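Local structure of Poly(Beta-D-mannuronate) lyase (Pseudopedobacter saltans, 7O79) at residues A[320-325]-A[357-362]; A[267-272]-A[436-441]. The protein probably cleaves poly(beta-D-mannuronate), as found in alginate, as a right-handed parallel beta-helix lyase of family PL6. One frame throughout, in Å; residues are numbered along the deposited sequence.

Contact 1 (A[320-325]-A[357-362]); sequences YVNNTF and ITHNII
Asn-323 and Asn-360 take the same first torsion, which sets CG anti to the carbonyl carbon in both (chi1 -63° in Asn-360). With similar second torsions as well, the two side chains run alongside each other with amide planes only 5° apart, one step of an asparagine ladder in a parallel beta-helix. Asn-360 OD1 accepts from the backbone N of Asn-323 at 3.0 Å and, more weakly, from Asn-323 ND2 at 3.3 Å, whose main bond is to Val-267 O of the neighbouring strand. Asn-360 ND2 reaches back to Tyr-320 O at 3.1 Å, a nearly straight bond (170° at the hydrogen) in the Asn-360 amide plane. The two ends of this amide hold Tyr-320 O and the N-H of Asn-323, on the two sides of the bend in segment 320-325, which fixes the amide's rotation. Asn-322 and His-359, both with positive phi, make the bends; Asn-322 ND2 lies 3.6 Å from His-359 CB, but its hydrogen bond goes to Gly-437 O. An alanine in place of Asn-360 would probably leave Tyr-320 O with only the weak bond from Thr-358 N among the two segments' donors, and the N-H of Asn-323 without this acceptor. Past the bend the strands pair in parallel: Ile-361 N gives to Asn-323 O at 2.9 Å, and Phe-325 N to Ile-361 O at 2.7 Å. On one face Thr-324 CG2 meets Ile-361 CG2 at 3.9 Å; on the other, Ile-362 CG1 comes to the edge of the Phe-325 ring, 4.2 Å from CD2. Strand 319-328 lies between 266-273 and 356-364, and the ladder runs on both ways, through Asn-270 and Asn-395. Inside the beta-helix, Phe-325 packs on Leu-280, Ile-357 on Leu-282, and both on Ile-333.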
ATOM      1  N   TYR A 320      13.540 -10.651  -8.991  1.00 21.36           N
ATOM      2  CA  TYR A 320      13.765 -10.486  -7.553  1.00 19.88           C
ATOM      3  C   TYR A 320      15.273 -10.341  -7.335  1.00 20.48           C
ATOM      4  O   TYR A 320      15.917 -11.305  -6.935  1.00 19.92           O
ATOM      5  CB  TYR A 320      13.169 -11.690  -6.772  1.00 16.81           C
ATOM      6  CG  TYR A 320      11.673 -11.828  -6.999  1.00 22.91           C
ATOM      7  CD1 TYR A 320      10.770 -11.055  -6.277  1.00 19.08           C
ATOM      8  CD2 TYR A 320      11.171 -12.693  -7.967  1.00 20.06           C
ATOM      9  CE1 TYR A 320       9.387 -11.166  -6.498  1.00 22.47           C
ATOM     10  CE2 TYR A 320       9.783 -12.805  -8.196  1.00 21.40           C
ATOM     11  CZ  TYR A 320       8.910 -12.028  -7.463  1.00 22.08           C
ATOM     12  OH  TYR A 320       7.547 -12.136  -7.676  1.00 20.68           O
ATOM     13  N   VAL A 321      15.818  -9.137  -7.595  1.00 20.58           N
ATOM     14  CA  VAL A 321      17.256  -8.949  -7.800  1.00 23.41           C
ATOM     15  C   VAL A 321      17.765  -7.776  -6.974  1.00 23.86           C
ATOM     16  O   VAL A 321      17.040  -6.807  -6.719  1.00 20.86           O
ATOM     17  CB  VAL A 321      17.586  -8.729  -9.309  1.00 25.04           C
ATOM     18  CG1 VAL A 321      19.074  -8.582  -9.533  1.00 29.81           C
ATOM     19  CG2 VAL A 321      17.123  -9.914 -10.119  1.00 24.42           C
ATOM     20  N   ASN A 322      19.032  -7.871  -6.549  1.00 21.74           N
ATOM     21  CA  ASN A 322      19.733  -6.749  -5.919  1.00 23.47           C
ATOM     22  C   ASN A 322      18.999  -6.208  -4.704  1.00 24.24           C
ATOM     23  O   ASN A 322      18.912  -4.992  -4.510  1.00 23.12           O
ATOM     24  CB  ASN A 322      19.979  -5.623  -6.914  1.00 27.34           C
ATOM     25  CG  ASN A 322      20.999  -5.996  -7.950  1.00 32.28           C
ATOM     26  OD1 ASN A 322      20.702  -6.049  -9.137  1.00 32.67           O
ATOM     27  ND2 ASN A 322      22.226  -6.256  -7.499  1.00 32.84           N
ATOM     28  N   ASN A 323      18.451  -7.108  -3.894  1.00 21.40           N
ATOM     29  CA  ASN A 323      17.862  -6.734  -2.618  1.00 22.08           C
ATOM     30  C   ASN A 323      18.790  -7.147  -1.483  1.00 23.13           C
ATOM     31  O   ASN A 323      19.679  -7.983  -1.649  1.00 21.57           O
ATOM     32  CB  ASN A 323      16.487  -7.388  -2.429  1.00 20.87           C
ATOM     33  CG  ASN A 323      15.495  -7.020  -3.538  1.00 21.98           C
ATOM     34  OD1 ASN A 323      14.947  -5.912  -3.549  1.00 21.78           O
ATOM     35  ND2 ASN A 323      15.252  -7.954  -4.465  1.00 19.79           N
ATOM     36  N   THR A 324      18.562  -6.558  -0.312  1.00 21.23           N
ATOM     37  CA  THR A 324      19.324  -6.902   0.880  1.00 21.58           C
ATOM     38  C   THR A 324      18.354  -7.237   2.001  1.00 21.14           C
ATOM     39  O   THR A 324      17.448  -6.449   2.292  1.00 22.86           O
ATOM     40  CB  THR A 324      20.251  -5.750   1.265  1.00 24.24           C
ATOM     41  OG1 THR A 324      21.168  -5.533   0.189  1.00 23.32           O
ATOM     42  CG2 THR A 324      21.008  -6.046   2.543  1.00 23.01           C
ATOM     43  N   PHE A 325      18.528  -8.419   2.596  1.00 19.97           N
ATOM     44  CA  PHE A 325      17.708  -8.900   3.713  1.00 22.77           C
ATOM     45  C   PHE A 325      18.623  -9.291   4.876  1.00 20.30           C
ATOM     46  O   PHE A 325      19.146 -10.410   4.906  1.00 24.41           O
ATOM     47  CB  PHE A 325      16.846 -10.097   3.292  1.00 22.32           C
ATOM     48  CG  PHE A 325      16.086  -9.889   2.008  1.00 21.90           C
ATOM     49  CD1 PHE A 325      14.931  -9.098   1.982  1.00 22.27           C
ATOM     50  CD2 PHE A 325      16.514 -10.482   0.831  1.00 20.02           C
ATOM     51  CE1 PHE A 325      14.220  -8.899   0.788  1.00 24.40           C
ATOM     52  CE2 PHE A 325      15.808 -10.278  -0.371  1.00 21.56           C
ATOM     53  CZ  PHE A 325      14.673  -9.484  -0.390  1.00 20.19           C
ATOM     54  N   ILE A 357      15.939 -14.855  -9.206  1.00 20.15           N
ATOM     55  CA  ILE A 357      16.199 -14.571  -7.799  1.00 23.53           C
ATOM     56  C   ILE A 357      17.711 -14.556  -7.610  1.00 25.73           C
ATOM     57  O   ILE A 357      18.298 -15.575  -7.231  1.00 23.95           O
ATOM     58  CB  ILE A 357      15.541 -15.631  -6.895  1.00 24.73           C
ATOM     59  CG1 ILE A 357      14.095 -15.895  -7.367  1.00 22.79           C
ATOM     60  CG2 ILE A 357      15.633 -15.212  -5.404  1.00 24.54           C
ATOM     61  CD1 ILE A 357      13.430 -17.131  -6.744  1.00 23.90           C
ATOM     62  N   THR A 358      18.356 -13.423  -7.912  1.00 22.73           N
ATOM     63  CA  THR A 358      19.821 -13.358  -7.967  1.00 26.50           C
ATOM     64  C   THR A 358      20.328 -12.058  -7.360  1.00 23.98           C
ATOM     65  O   THR A 358      19.585 -11.091  -7.208  1.00 21.36           O
ATOM     66  CB  THR A 358      20.370 -13.422  -9.397  1.00 23.93           C
ATOM     67  OG1 THR A 358      19.920 -12.275 -10.122  1.00 26.53           O
ATOM     68  CG2 THR A 358      19.922 -14.675 -10.110  1.00 27.30           C
ATOM     69  N   HIS A 359      21.624 -12.049  -7.028  1.00 24.54           N
ATOM     70  CA  HIS A 359      22.314 -10.846  -6.571  1.00 23.38           C
ATOM     71  C   HIS A 359      21.679 -10.248  -5.318  1.00 24.38           C
ATOM     72  O   HIS A 359      21.661  -9.033  -5.127  1.00 22.02           O
ATOM     73  CB  HIS A 359      22.414  -9.818  -7.700  1.00 23.84           C
ATOM     74  CG  HIS A 359      23.170 -10.327  -8.887  1.00 29.07           C
ATOM     75  ND1 HIS A 359      22.591 -11.101  -9.872  1.00 31.54           N
ATOM     76  CD2 HIS A 359      24.474 -10.195  -9.231  1.00 31.47           C
ATOM     77  CE1 HIS A 359      23.501 -11.405 -10.781  1.00 30.11           C
ATOM     78  NE2 HIS A 359      24.652 -10.870 -10.415  1.00 31.12           N
ATOM     79  N   ASN A 360      21.229 -11.113  -4.419  1.00 23.03           N
ATOM     80  CA  ASN A 360      20.657 -10.694  -3.150  1.00 23.69           C
ATOM     81  C   ASN A 360      21.656 -10.943  -2.028  1.00 23.92           C
ATOM     82  O   ASN A 360      22.447 -11.888  -2.089  1.00 21.15           O
ATOM     83  CB  ASN A 360      19.358 -11.461  -2.879  1.00 18.95           C
ATOM     84  CG  ASN A 360      18.295 -11.156  -3.925  1.00 21.98           C
ATOM     85  OD1 ASN A 360      17.771 -10.037  -3.985  1.00 21.42           O
ATOM     86  ND2 ASN A 360      18.002 -12.135  -4.784  1.00 20.12           N
ATOM     87  N   ILE A 361      21.609 -10.091  -1.004  1.00 22.46           N
ATOM     88  CA  ILE A 361      22.403 -10.248   0.214  1.00 22.80           C
ATOM     89  C   ILE A 361      21.454 -10.641   1.334  1.00 23.45           C
ATOM     90  O   ILE A 361      20.381 -10.041   1.466  1.00 23.83           O
ATOM     91  CB  ILE A 361      23.157  -8.952   0.565  1.00 23.27           C
ATOM     92  CG1 ILE A 361      24.335  -8.753  -0.386  1.00 31.13           C
ATOM     93  CG2 ILE A 361      23.604  -8.960   2.049  1.00 25.59           C
ATOM     94  CD1 ILE A 361      25.100  -7.478  -0.120  1.00 34.41           C
ATOM     95  N   ILE A 362      21.832 -11.662   2.128  1.00 22.03           N
ATOM     96  CA  ILE A 362      20.953 -12.239   3.144  1.00 19.99           C
ATOM     97  C   ILE A 362      21.736 -12.585   4.408  1.00 21.93           C
ATOM     98  O   ILE A 362      22.849 -13.125   4.345  1.00 24.96           O
ATOM     99  CB  ILE A 362      20.233 -13.515   2.652  1.00 23.29           C
ATOM    100  CG1 ILE A 362      19.532 -13.320   1.302  1.00 24.72           C
ATOM    101  CG2 ILE A 362      19.231 -14.004   3.685  1.00 20.72           C
ATOM    102  CD1 ILE A 362      19.564 -14.574   0.443  1.00 22.91           C
TER

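Contact 2 (A[267-272]-A[436-441])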
ATOM      1  N   VAL A 267      11.022  -6.687  -8.161  1.00 22.04           N
ATOM      2  CA  VAL A 267      11.283  -6.432  -6.753  1.00 21.40           C
ATOM      3  C   VAL A 267      12.789  -6.246  -6.650  1.00 20.32           C
ATOM      4  O   VAL A 267      13.535  -7.224  -6.604  1.00 21.12           O
ATOM      5  CB  VAL A 267      10.778  -7.564  -5.847  1.00 20.82           C
ATOM      6  CG1 VAL A 267      11.215  -7.347  -4.424  1.00 21.67           C
ATOM      7  CG2 VAL A 267       9.266  -7.632  -5.907  1.00 20.07           C
ATOM      8  N   VAL A 268      13.241  -4.990  -6.659  1.00 22.86           N
ATOM      9  CA  VAL A 268      14.651  -4.650  -6.879  1.00 23.77           C
ATOM     10  C   VAL A 268      15.072  -3.531  -5.938  1.00 22.15           C
ATOM     11  O   VAL A 268      14.296  -2.611  -5.661  1.00 21.17           O
ATOM     12  CB  VAL A 268      14.911  -4.231  -8.345  1.00 25.94           C
ATOM     13  CG1 VAL A 268      16.408  -4.125  -8.609  1.00 29.08           C
ATOM     14  CG2 VAL A 268      14.272  -5.241  -9.314  1.00 23.02           C
ATOM     15  N   ASN A 269      16.323  -3.607  -5.460  1.00 25.66           N
ATOM     16  CA  ASN A 269      16.966  -2.537  -4.693  1.00 24.34           C
ATOM     17  C   ASN A 269      16.245  -2.210  -3.392  1.00 24.37           C
ATOM     18  O   ASN A 269      16.272  -1.062  -2.937  1.00 23.70           O
ATOM     19  CB  ASN A 269      17.132  -1.275  -5.543  1.00 29.18           C
ATOM     20  CG  ASN A 269      18.140  -1.470  -6.661  1.00 35.29           C
ATOM     21  OD1 ASN A 269      19.227  -2.002  -6.428  1.00 30.50           O
ATOM     22  ND2 ASN A 269      17.784  -1.062  -7.875  1.00 31.38           N
ATOM     23  N   ASN A 270      15.635  -3.210  -2.758  1.00 21.04           N
ATOM     24  CA  ASN A 270      15.028  -3.035  -1.442  1.00 22.47           C
ATOM     25  C   ASN A 270      16.003  -3.418  -0.333  1.00 21.13           C
ATOM     26  O   ASN A 270      16.736  -4.401  -0.443  1.00 22.95           O
ATOM     27  CB  ASN A 270      13.738  -3.861  -1.325  1.00 21.62           C
ATOM     28  CG  ASN A 270      12.722  -3.492  -2.410  1.00 21.49           C
ATOM     29  OD1 ASN A 270      12.130  -2.415  -2.363  1.00 21.41           O
ATOM     30  ND2 ASN A 270      12.563  -4.355  -3.405  1.00 19.79           N
ATOM     31  N   TYR A 271      15.993  -2.642   0.742  1.00 22.67           N
ATOM     32  CA  TYR A 271      16.831  -2.889   1.914  1.00 25.58           C
ATOM     33  C   TYR A 271      15.944  -3.229   3.108  1.00 22.72           C
ATOM     34  O   TYR A 271      15.215  -2.364   3.609  1.00 26.11           O
ATOM     35  CB  TYR A 271      17.692  -1.670   2.205  1.00 22.17           C
ATOM     36  CG  TYR A 271      18.724  -1.886   3.285  1.00 25.26           C
ATOM     37  CD1 TYR A 271      19.984  -2.366   2.961  1.00 24.40           C
ATOM     38  CD2 TYR A 271      18.465  -1.557   4.604  1.00 28.85           C
ATOM     39  CE1 TYR A 271      20.946  -2.550   3.915  1.00 31.20           C
ATOM     40  CE2 TYR A 271      19.431  -1.735   5.581  1.00 30.81           C
ATOM     41  CZ  TYR A 271      20.671  -2.240   5.222  1.00 26.65           C
ATOM     42  OH  TYR A 271      21.651  -2.429   6.154  1.00 30.52           O
ATOM     43  N   VAL A 272      16.011  -4.476   3.567  1.00 24.25           N
ATOM     44  CA  VAL A 272      15.192  -4.970   4.673  1.00 23.16           C
ATOM     45  C   VAL A 272      16.125  -5.465   5.768  1.00 26.36           C
ATOM     46  O   VAL A 272      17.037  -6.258   5.497  1.00 24.12           O
ATOM     47  CB  VAL A 272      14.246  -6.101   4.218  1.00 24.76           C
ATOM     48  CG1 VAL A 272      13.399  -6.605   5.379  1.00 22.44           C
ATOM     49  CG2 VAL A 272      13.362  -5.615   3.065  1.00 22.08           C
ATOM     50  N   PRO A 436      26.354  -8.297  -5.254  1.00 43.60           N
ATOM     51  CA  PRO A 436      25.029  -8.615  -4.707  1.00 33.78           C
ATOM     52  C   PRO A 436      24.507  -7.466  -3.858  1.00 36.98           C
ATOM     53  O   PRO A 436      25.229  -6.528  -3.500  1.00 38.13           O
ATOM     54  CB  PRO A 436      25.279  -9.861  -3.853  1.00 31.59           C
ATOM     55  CG  PRO A 436      26.495 -10.481  -4.420  1.00 40.72           C
ATOM     56  CD  PRO A 436      27.356  -9.316  -4.888  1.00 45.24           C
ATOM     57  N   GLY A 437      23.224  -7.567  -3.509  1.00 30.94           N
ATOM     58  CA  GLY A 437      22.593  -6.562  -2.681  1.00 30.04           C
ATOM     59  C   GLY A 437      22.212  -5.322  -3.467  1.00 31.68           C
ATOM     60  O   GLY A 437      22.413  -5.213  -4.674  1.00 32.49           O
ATOM     61  N   VAL A 438      21.649  -4.361  -2.740  1.00 35.37           N
ATOM     62  CA  VAL A 438      21.091  -3.136  -3.310  1.00 33.85           C
ATOM     63  C   VAL A 438      22.141  -2.398  -4.138  1.00 41.34           C
ATOM     64  O   VAL A 438      23.130  -1.898  -3.592  1.00 41.84           O
ATOM     65  CB  VAL A 438      20.540  -2.254  -2.175  1.00 36.07           C
ATOM     66  CG1 VAL A 438      20.257  -0.825  -2.662  1.00 39.62           C
ATOM     67  CG2 VAL A 438      19.320  -2.926  -1.534  1.00 27.61           C
ATOM     68  N   ARG A 439      21.949  -2.331  -5.465  1.00 41.13           N
ATOM     69  CA  ARG A 439      22.931  -1.651  -6.317  1.00 45.44           C
ATOM     70  C   ARG A 439      22.624  -0.171  -6.535  1.00 45.28           C
ATOM     71  O   ARG A 439      23.554   0.618  -6.732  1.00 47.25           O
ATOM     72  CB  ARG A 439      23.079  -2.363  -7.672  1.00 43.49           C
ATOM     73  CG  ARG A 439      21.831  -2.378  -8.533  1.00 44.39           C
ATOM     74  CD  ARG A 439      22.023  -3.112  -9.877  1.00 47.26           C
ATOM     75  NE  ARG A 439      22.911  -2.423 -10.818  1.00 47.71           N
ATOM     76  CZ  ARG A 439      22.486  -1.460 -11.640  1.00 48.81           C
ATOM     77  NH1 ARG A 439      21.203  -1.102 -11.605  1.00 41.70           N
ATOM     78  NH2 ARG A 439      23.318  -0.858 -12.495  1.00 38.30           N
ATOM     79  N   ILE A 440      21.362   0.239  -6.486  1.00 45.84           N
ATOM     80  CA  ILE A 440      21.001   1.653  -6.518  1.00 43.84           C
ATOM     81  C   ILE A 440      20.690   2.051  -5.079  1.00 48.69           C
ATOM     82  O   ILE A 440      19.579   1.833  -4.581  1.00 42.52           O
ATOM     83  CB  ILE A 440      19.831   1.931  -7.467  1.00 45.13           C
ATOM     84  CG1 ILE A 440      20.038   1.190  -8.799  1.00 41.33           C
ATOM     85  CG2 ILE A 440      19.682   3.441  -7.699  1.00 46.30           C
ATOM     86  CD1 ILE A 440      18.858   1.294  -9.768  1.00 43.43           C
ATOM     87  N   LYS A 441      21.684   2.622  -4.406  1.00 53.29           N
ATOM     88  CA  LYS A 441      21.558   3.013  -3.009  1.00 53.80           C
ATOM     89  C   LYS A 441      21.102   4.467  -2.926  1.00 56.65           C
ATOM     90  O   LYS A 441      21.744   5.358  -3.497  1.00 54.39           O
ATOM     91  CB  LYS A 441      22.888   2.815  -2.278  1.00 56.07           C
TER
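Asn-269 and the chain at Arg-439 and Ile-440 meet through one carbonyl oxygen. Asn-269 OD1 takes two backbone N-H groups: that of Arg-439 at 2.9 Å, with the donor only 20° from the carbonyl plane but its hydrogen bent to 134°, and that of Ile-440 at 3.1 Å. The second is almost straight at the hydrogen (174°), although its donor stands above the carbonyl plane. This pair of bonds satisfies consecutive amides of a segment that has no strand partner of its own here. The ND2 end of Asn-269 lies against Ile-440, 3.2 Å from CD1, as the two side chains cross obliquely.

Val-438 fills in beside them. Val-438 CG2 packs 3.2 Å from Asn-270 O and 4.3 Å from Tyr-271 CB. The backbone N of Val-438 is satisfied by Thr-324 OG1, and Gly-437 O by Asn-322 ND2, so the loop is also tied to the next turn. Asn-270 sends its amide the other way: OD1 accepts from Asn-245 ND2, while ND2 gives to Asn-323 OD1 and Ile-242 O, within the ladder of stacked asparagines.

Segment 436-441, part of the loop after strand 391-397, thus crosses the outside of the bend in strand 266-273, which is flanked by strands 241-248 and 319-328.

Overall arrangement
Contact 1 is the more buried of the two and joins adjacent turns of the beta-helix, strands 319-328 and 356-364; contact 2 lies nearer the surface, where an irregular C-terminal segment lies against strand 266-273. They share neighbours, since 266-273 pairs with 319-328, and their centres are about 7 Å apart. Asparagines pointing inward from the bends join coil to coil, and those pointing outward take up the tail. Contact 1 adds parallel strand pairing and side-by-side apolar packing, whereas contact 2 has no strand pairing: its hydrogen bonds across the segments converge on a single asparagine oxygen, with Val-438 packing beside it. A probable hydrogen bond from Gly-437 N to His-359 O connects them directly.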